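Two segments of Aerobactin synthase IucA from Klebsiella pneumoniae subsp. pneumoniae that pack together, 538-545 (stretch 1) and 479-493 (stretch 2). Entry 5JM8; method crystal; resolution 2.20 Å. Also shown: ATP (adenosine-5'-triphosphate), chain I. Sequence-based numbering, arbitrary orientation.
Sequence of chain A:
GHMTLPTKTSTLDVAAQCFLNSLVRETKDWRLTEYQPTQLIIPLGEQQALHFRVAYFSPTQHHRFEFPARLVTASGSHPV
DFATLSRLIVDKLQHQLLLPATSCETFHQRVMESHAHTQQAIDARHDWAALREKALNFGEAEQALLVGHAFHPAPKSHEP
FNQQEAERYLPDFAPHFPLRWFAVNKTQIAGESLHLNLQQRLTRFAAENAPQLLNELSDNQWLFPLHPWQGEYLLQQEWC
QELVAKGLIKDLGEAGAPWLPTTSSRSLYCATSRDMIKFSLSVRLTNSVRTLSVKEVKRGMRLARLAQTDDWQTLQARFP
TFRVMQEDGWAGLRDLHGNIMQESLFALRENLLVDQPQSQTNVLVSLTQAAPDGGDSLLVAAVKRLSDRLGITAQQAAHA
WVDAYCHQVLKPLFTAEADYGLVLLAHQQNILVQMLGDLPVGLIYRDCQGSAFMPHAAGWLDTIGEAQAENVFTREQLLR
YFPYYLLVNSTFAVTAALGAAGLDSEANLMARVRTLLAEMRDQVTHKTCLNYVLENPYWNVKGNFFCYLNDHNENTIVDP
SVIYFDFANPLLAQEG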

# COMPACT_ATOMS: atom_id res chain seq x y z
N TYR A 538 -41.70 26.08 17.78
CA TYR A 538 -41.79 24.64 17.98
C TYR A 538 -41.58 23.89 16.67
O TYR A 538 -41.97 24.36 15.60
CB TYR A 538 -43.14 24.26 18.58
CG TYR A 538 -43.37 24.74 20.00
CD1 TYR A 538 -42.38 24.62 20.97
CD2 TYR A 538 -44.59 25.31 20.37
CE1 TYR A 538 -42.59 25.06 22.27
CE2 TYR A 538 -44.81 25.74 21.67
CZ TYR A 538 -43.80 25.61 22.61
OH TYR A 538 -44.02 26.04 23.90
N TRP A 539 -40.95 22.72 16.76
CA TRP A 539 -40.84 21.81 15.63
C TRP A 539 -41.68 20.57 15.90
O TRP A 539 -41.41 19.82 16.83
CB TRP A 539 -39.38 21.42 15.37
CG TRP A 539 -38.49 22.57 15.03
CD1 TRP A 539 -38.87 23.84 14.72
CD2 TRP A 539 -37.06 22.55 14.98
NE1 TRP A 539 -37.76 24.62 14.47
CE2 TRP A 539 -36.64 23.85 14.63
CE3 TRP A 539 -36.09 21.57 15.21
CZ2 TRP A 539 -35.29 24.19 14.49
CZ3 TRP A 539 -34.75 21.91 15.07
CH2 TRP A 539 -34.37 23.21 14.72
N ASN A 540 -42.71 20.37 15.09
CA ASN A 540 -43.58 19.22 15.23
C ASN A 540 -43.04 18.07 14.39
O ASN A 540 -42.89 18.20 13.17
CB ASN A 540 -45.01 19.57 14.82
CG ASN A 540 -46.04 18.67 15.48
OD1 ASN A 540 -45.97 17.45 15.37
ND2 ASN A 540 -46.99 19.28 16.17
N VAL A 541 -42.74 16.95 15.05
CA VAL A 541 -42.05 15.84 14.41
C VAL A 541 -42.63 14.49 14.86
O VAL A 541 -43.82 14.42 15.18
CB VAL A 541 -40.53 15.91 14.71
CG1 VAL A 541 -39.95 17.18 14.12
CG2 VAL A 541 -40.27 15.85 16.21
N LYS A 542 -41.81 13.44 14.88
CA LYS A 542 -42.28 12.09 15.19
C LYS A 542 -41.30 11.37 16.12
O LYS A 542 -40.11 11.25 15.81
CB LYS A 542 -42.48 11.30 13.90
CG LYS A 542 -43.00 9.88 14.09
CD LYS A 542 -43.08 9.15 12.76
CE LYS A 542 -43.37 7.67 12.94
NZ LYS A 542 -44.68 7.44 13.59
N GLY A 543 -41.81 10.88 17.24
CA GLY A 543 -41.00 10.18 18.23
C GLY A 543 -40.87 8.70 17.93
O GLY A 543 -41.71 8.13 17.23
N ASN A 544 -39.83 8.08 18.47
CA ASN A 544 -39.55 6.67 18.24
C ASN A 544 -40.04 5.77 19.38
O ASN A 544 -40.35 4.60 19.16
CB ASN A 544 -38.05 6.45 18.05
CG ASN A 544 -37.53 7.05 16.76
OD1 ASN A 544 -37.86 6.60 15.67
ND2 ASN A 544 -36.70 8.08 16.89
N PHE A 545 -40.11 6.33 20.58
CA PHE A 545 -40.42 5.54 21.77
C PHE A 545 -41.88 5.06 21.78
O PHE A 545 -42.14 3.88 22.00
CB PHE A 545 -40.12 6.35 23.04
CG PHE A 545 -40.40 5.62 24.32
CD1 PHE A 545 -41.69 5.53 24.81
CD2 PHE A 545 -39.37 5.05 25.06
CE1 PHE A 545 -41.97 4.86 25.99
CE2 PHE A 545 -39.64 4.38 26.25
CZ PHE A 545 -40.94 4.29 26.70
PG ATP I . -29.04 2.48 3.70
O1G ATP I . -28.11 1.32 3.45
O2G ATP I . -28.34 3.73 4.16
O3G ATP I . -30.02 2.73 2.57
PB ATP I . -31.50 2.15 5.21
O1B ATP I . -31.94 0.96 6.02
O2B ATP I . -32.19 2.46 3.90
O3B ATP I . -29.90 2.04 5.00
PA ATP I . -32.83 3.90 7.05
O1A ATP I . -34.08 3.32 6.43
O2A ATP I . -32.72 5.39 7.26
O3A ATP I . -31.56 3.46 6.15
O5' ATP I . -32.52 3.19 8.46
C5' ATP I . -31.35 3.60 9.17
C4' ATP I . -30.76 2.47 9.99
O4' ATP I . -29.64 2.98 10.71
C3' ATP I . -31.74 1.89 11.01
O3' ATP I . -31.76 0.47 10.90
C2' ATP I . -31.22 2.33 12.37
O2' ATP I . -31.28 1.28 13.32
C1' ATP I . -29.77 2.73 12.11
N9 ATP I . -29.40 3.96 12.86
C8 ATP I . -28.41 4.01 13.76
N7 ATP I . -28.31 5.26 14.29
C5 ATP I . -29.25 6.02 13.71
C6 ATP I . -29.68 7.43 13.80
N6 ATP I . -29.04 8.26 14.66
N1 ATP I . -30.71 7.83 13.02
C2 ATP I . -31.34 6.99 12.18
N3 ATP I . -30.99 5.69 12.04
C4 ATP I . -29.98 5.16 12.77
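Stretch 2 (479-493) LRYFPYYLLVNSTFA

The helix that packs on this short strand is not a regular one: between 484 and 491 it widens into a pi-type turn, with Asn 489 N bonded to Tyr 484 O at 2.8 Å and Phe 492 N to Leu 487 O at 2.8 Å, each reaching back five residues rather than four. The example illustrates how a distorted helix can still offer apolar side chains to a partner. Stretch 2, a kinked helix, crosses strand 538-540 at -107°, with their axes 7.9 Å apart at closest approach.

Trp 539, pointing toward the helix, fills much of the interface. Its CH2 lies 3.7 Å from Leu 487 CD1, its CE3 3.7 Å from Val 488 CG2, which meets the ring at its edge, and its CZ3 4.0 Å from Phe 492 CE2. Beyond the strand, the closest pair of CA atoms is Val 541 CA and Arg 480 CA, 5.4 Å apart; Val 541 CG1 packs 3.6 Å from Tyr 484 CB. One hydrogen bond crosses the contact: Arg 480 NH1 donates to Asn 540 OD1 at 2.9 Å. Meanwhile Asn 489, within the distorted segment, leaves stretch 1 alone and hydrogen-bonds the adenine of ATP, its ND2 donating to N1 at 3.0 Å and its OD1 accepting from N6 at 3.3 Å.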

# COMPACT_ATOMS: atom_id res chain seq x y z
N LEU A 479 -41.68 20.63 6.22
CA LEU A 479 -41.41 21.31 7.48
C LEU A 479 -41.46 20.35 8.67
O LEU A 479 -40.90 20.64 9.73
CB LEU A 479 -42.41 22.45 7.70
CG LEU A 479 -42.06 23.79 7.03
CD1 LEU A 479 -42.01 23.67 5.52
CD2 LEU A 479 -43.06 24.85 7.45
N ARG A 480 -42.14 19.22 8.50
CA ARG A 480 -42.20 18.21 9.55
C ARG A 480 -40.93 17.37 9.56
O ARG A 480 -40.26 17.25 10.59
CB ARG A 480 -43.42 17.31 9.37
CG ARG A 480 -43.49 16.17 10.38
CD ARG A 480 -44.77 15.35 10.24
NE ARG A 480 -45.97 16.18 10.37
CZ ARG A 480 -46.37 16.76 11.49
NH1 ARG A 480 -45.67 16.63 12.61
NH2 ARG A 480 -47.48 17.48 11.50
N TYR A 481 -40.59 16.79 8.41
CA TYR A 481 -39.50 15.83 8.31
C TYR A 481 -38.12 16.47 8.27
O TYR A 481 -37.23 16.11 9.04
CB TYR A 481 -39.68 14.96 7.06
CG TYR A 481 -40.91 14.08 7.07
CD1 TYR A 481 -41.24 13.31 8.18
CD2 TYR A 481 -41.73 14.01 5.95
CE1 TYR A 481 -42.36 12.50 8.18
CE2 TYR A 481 -42.85 13.20 5.94
CZ TYR A 481 -43.16 12.45 7.06
OH TYR A 481 -44.28 11.65 7.05
N PHE A 482 -37.94 17.42 7.36
CA PHE A 482 -36.61 17.90 7.00
C PHE A 482 -35.80 18.49 8.17
O PHE A 482 -34.63 18.15 8.34
CB PHE A 482 -36.74 18.93 5.88
CG PHE A 482 -35.43 19.27 5.23
CD1 PHE A 482 -34.96 18.51 4.17
CD2 PHE A 482 -34.67 20.33 5.67
CE1 PHE A 482 -33.76 18.81 3.56
CE2 PHE A 482 -33.47 20.64 5.07
CZ PHE A 482 -33.02 19.88 4.01
N PRO A 483 -36.41 19.39 8.97
CA PRO A 483 -35.62 19.91 10.09
C PRO A 483 -35.39 18.89 11.21
O PRO A 483 -34.44 19.05 11.98
CB PRO A 483 -36.47 21.09 10.59
CG PRO A 483 -37.84 20.82 10.11
CD PRO A 483 -37.70 20.09 8.82
N TYR A 484 -36.23 17.86 11.30
CA TYR A 484 -35.98 16.78 12.25
C TYR A 484 -34.71 16.04 11.90
O TYR A 484 -33.76 15.99 12.68
CB TYR A 484 -37.15 15.79 12.30
CG TYR A 484 -36.79 14.46 12.94
CD1 TYR A 484 -36.46 14.39 14.29
CD2 TYR A 484 -36.77 13.29 12.20
CE1 TYR A 484 -36.12 13.18 14.89
CE2 TYR A 484 -36.43 12.07 12.79
CZ TYR A 484 -36.12 12.03 14.13
OH TYR A 484 -35.79 10.83 14.70
N TYR A 485 -34.69 15.45 10.71
CA TYR A 485 -33.57 14.64 10.27
C TYR A 485 -32.25 15.42 10.26
O TYR A 485 -31.22 14.90 10.68
CB TYR A 485 -33.83 14.07 8.88
CG TYR A 485 -34.92 13.02 8.85
CD1 TYR A 485 -34.66 11.71 9.24
CD2 TYR A 485 -36.20 13.33 8.42
CE1 TYR A 485 -35.65 10.75 9.21
CE2 TYR A 485 -37.20 12.37 8.38
CZ TYR A 485 -36.92 11.08 8.77
OH TYR A 485 -37.91 10.13 8.74
N LEU A 486 -32.30 16.66 9.79
CA LEU A 486 -31.08 17.38 9.43
C LEU A 486 -30.51 18.26 10.54
O LEU A 486 -29.34 18.64 10.49
CB LEU A 486 -31.33 18.22 8.18
CG LEU A 486 -30.11 18.93 7.56
CD1 LEU A 486 -28.96 17.97 7.32
CD2 LEU A 486 -30.51 19.60 6.26
N LEU A 487 -31.32 18.58 11.55
CA LEU A 487 -30.86 19.39 12.67
C LEU A 487 -30.94 18.64 13.99
O LEU A 487 -29.99 18.63 14.77
CB LEU A 487 -31.65 20.69 12.76
CG LEU A 487 -31.33 21.73 11.69
CD1 LEU A 487 -32.42 22.76 11.60
CD2 LEU A 487 -29.98 22.39 11.97
N VAL A 488 -32.09 18.03 14.26
CA VAL A 488 -32.27 17.27 15.49
C VAL A 488 -31.49 15.97 15.42
O VAL A 488 -30.59 15.73 16.24
CB VAL A 488 -33.76 16.96 15.76
CG1 VAL A 488 -33.92 16.13 17.04
CG2 VAL A 488 -34.57 18.24 15.87
N ASN A 489 -31.81 15.13 14.45
CA ASN A 489 -31.16 13.84 14.30
C ASN A 489 -29.93 13.92 13.41
O ASN A 489 -29.76 13.13 12.48
CB ASN A 489 -32.15 12.80 13.75
CG ASN A 489 -31.62 11.38 13.84
OD1 ASN A 489 -30.71 11.10 14.62
ND2 ASN A 489 -32.18 10.48 13.04
N SER A 490 -29.07 14.90 13.69
CA SER A 490 -27.85 15.09 12.91
C SER A 490 -26.95 16.16 13.53
O SER A 490 -25.96 15.85 14.19
CB SER A 490 -28.19 15.50 11.47
OG SER A 490 -28.21 14.37 10.62
N THR A 491 -27.32 17.41 13.31
CA THR A 491 -26.49 18.53 13.72
C THR A 491 -26.35 18.61 15.23
O THR A 491 -25.26 18.85 15.75
CB THR A 491 -27.07 19.85 13.19
OG1 THR A 491 -27.29 19.74 11.77
CG2 THR A 491 -26.13 21.02 13.47
N PHE A 492 -27.45 18.41 15.95
CA PHE A 492 -27.43 18.54 17.40
C PHE A 492 -26.67 17.38 18.04
O PHE A 492 -26.23 17.48 19.19
CB PHE A 492 -28.85 18.63 17.96
CG PHE A 492 -29.58 19.90 17.58
CD1 PHE A 492 -28.90 20.99 17.07
CD2 PHE A 492 -30.95 19.99 17.73
CE1 PHE A 492 -29.57 22.15 16.72
CE2 PHE A 492 -31.63 21.15 17.38
CZ PHE A 492 -30.94 22.23 16.87
N ALA A 493 -26.51 16.27 17.32
CA ALA A 493 -25.70 15.16 17.80
C ALA A 493 -24.23 15.56 17.77
O ALA A 493 -23.44 15.13 18.61
CB ALA A 493 -25.94 13.92 16.98